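Outer membrane porin protein 32 (Delftia acidovorans, PDB 2FGQ) forms anion-selective channels across the outer membrane as a homotrimer, and its pore binds the dicarboxylate malate. Local coordinates at the interface of chains A and B. Residues are numbered along the deposited sequence; one frame, centred on the assembly and turned at random. Chains: chain A/B, Outer membrane porin protein 32.

The interface of chains A and B. Residues chain A 154, 156, 158; chain B 14, 27-29.
The ring of A:Phe156 lies against the backbone of B:Gly28 where two beta-barrels of the trimeric porin meet, just past strand 148-155 of chain A and along strand 26-31 of chain B. The alpha carbon of B:Gly28 sits over one face of the phenyl ring, toward its rim, and comes within 3.6 Å of A:Phe156 CG. Glycine suits this place because it puts no side chain between the aromatic face and the strand. Beside it, the phenyl edge bearing CD2 and CE2 meets the CD1-CE1 edge of the B:Tyr27 ring, with A:Phe156 CD2 3.6 Å from B:Tyr27 CD1. The two side chains cross at about a right angle, and each ring presents an edge to the other, so this is no face-to-face stack. B:Tyr27 reaches there with CG between its backbone N and carbonyl carbon (chi1 62°). B:Val14, on strand 4-17, lies off the phenyl tip, toward the face that B:Gly28 covers, its methyl CG2 4.3 Å from A:Phe156 CZ.

A:Glu158 supplies a direct hydrogen bond across the contact. Its chain, extended beyond CG (chi2 177°), runs past B:Gly28 and brings carboxylate OE2 to the amide N of B:Leu29 at 2.8 Å. The N-H meets this oxygen nearly along its C-O axis, with a bend at the hydrogen (143°). Glutamate has both the length and the acceptor for this backbone amide, while its aliphatic CG packs on B:Gly28 CA. The same A:Glu158 OE2 lies 3.0 Å from B:Leu29 O, an approach that the calcium ion bound at B:Leu29 may relieve.

Further out, two waters join the chains. Water 1 connects the backbone N of A:Glu158 with the carbonyl O of B:Tyr27, and water 2 connects the two tyrosine hydroxyls, lying 2.7 Å from A:Tyr154 OH and 3.1 Å from B:Tyr27 OH. The waters also contact each other, at 2.8 Å. A:Tyr154 serves twice: its hydroxyl joins this network, while its CE2 backs the phenyl face opposite B:Gly28.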
loop_
_atom_site.group_PDB
_atom_site.type_symbol
_atom_site.label_atom_id
_atom_site.label_comp_id
_atom_site.label_asym_id
_atom_site.label_seq_id
_atom_site.Cartn_x
_atom_site.Cartn_y
_atom_site.Cartn_z
ATOM N N TYR A 154 -16.379 18.676 11.201
ATOM C CA TYR A 154 -15.755 18.569 12.506
ATOM C C TYR A 154 -14.796 17.377 12.437
ATOM O O TYR A 154 -15.205 16.321 12.067
ATOM C CB TYR A 154 -16.778 18.324 13.641
ATOM C CG TYR A 154 -16.104 18.376 14.979
ATOM C CD1 TYR A 154 -15.939 19.593 15.638
ATOM C CD2 TYR A 154 -15.565 17.231 15.566
ATOM C CE1 TYR A 154 -15.275 19.665 16.869
ATOM C CE2 TYR A 154 -14.908 17.295 16.787
ATOM C CZ TYR A 154 -14.761 18.519 17.430
ATOM O OH TYR A 154 -14.100 18.597 18.649
ATOM N N PHE A 156 -12.193 15.238 14.906
ATOM C CA PHE A 156 -11.769 14.985 16.255
ATOM C C PHE A 156 -10.238 14.979 16.408
ATOM O O PHE A 156 -9.517 14.370 15.632
ATOM C CB PHE A 156 -12.282 13.616 16.711
ATOM C CG PHE A 156 -13.777 13.479 16.716
ATOM C CD1 PHE A 156 -14.447 13.015 15.615
ATOM C CD2 PHE A 156 -14.504 13.771 17.850
ATOM C CE1 PHE A 156 -15.822 12.872 15.632
ATOM C CE2 PHE A 156 -15.905 13.643 17.874
ATOM C CZ PHE A 156 -16.563 13.203 16.768
ATOM N N GLU A 158 -8.805 13.691 19.207
ATOM C CA GLU A 158 -8.511 12.423 19.897
ATOM C C GLU A 158 -7.349 12.563 20.891
ATOM O O GLU A 158 -6.583 11.624 21.141
ATOM C CB GLU A 158 -8.249 11.290 18.886
ATOM C CG GLU A 158 -9.436 11.159 17.968
ATOM C CD GLU A 158 -9.331 10.139 16.863
ATOM O OE1 GLU A 158 -8.233 9.597 16.595
ATOM O OE2 GLU A 158 -10.403 9.930 16.225
ATOM N N VAL B 14 -18.181 6.680 15.552
ATOM C CA VAL B 14 -17.760 7.537 16.639
ATOM C C VAL B 14 -17.645 6.654 17.886
ATOM O O VAL B 14 -18.442 5.753 18.097
ATOM C CB VAL B 14 -18.729 8.726 16.843
ATOM C CG1 VAL B 14 -18.375 9.496 18.061
ATOM C CG2 VAL B 14 -18.697 9.641 15.627
ATOM N N TYR B 27 -12.489 10.565 22.992
ATOM C CA TYR B 27 -13.507 10.286 22.016
ATOM C C TYR B 27 -13.026 10.677 20.645
ATOM O O TYR B 27 -12.067 11.433 20.491
ATOM C CB TYR B 27 -14.790 10.958 22.406
ATOM C CG TYR B 27 -14.646 12.438 22.459
ATOM C CD1 TYR B 27 -14.904 13.190 21.354
ATOM C CD2 TYR B 27 -14.216 13.076 23.623
ATOM C CE1 TYR B 27 -14.766 14.568 21.374
ATOM C CE2 TYR B 27 -14.029 14.484 23.635
ATOM C CZ TYR B 27 -14.314 15.207 22.502
ATOM O OH TYR B 27 -14.184 16.594 22.464
ATOM N N GLY B 28 -13.667 10.126 19.639
ATOM C CA GLY B 28 -13.107 10.280 18.310
ATOM C C GLY B 28 -13.843 9.549 17.236
ATOM O O GLY B 28 -14.927 9.004 17.459
ATOM N N LEU B 29 -13.217 9.522 16.056
ATOM C CA LEU B 29 -13.724 8.778 14.915
ATOM C C LEU B 29 -12.858 7.522 14.853
ATOM O O LEU B 29 -11.654 7.633 14.714
ATOM C CB LEU B 29 -13.634 9.585 13.616
ATOM C CG LEU B 29 -14.482 8.980 12.480
ATOM C CD1 LEU B 29 -15.945 9.354 12.692
ATOM C CD2 LEU B 29 -13.980 9.391 11.134
HETATM O O HOH W 1 -11.467 14.122 20.257
HETATM O O HOH W 2 -12.610 16.669 19.752
#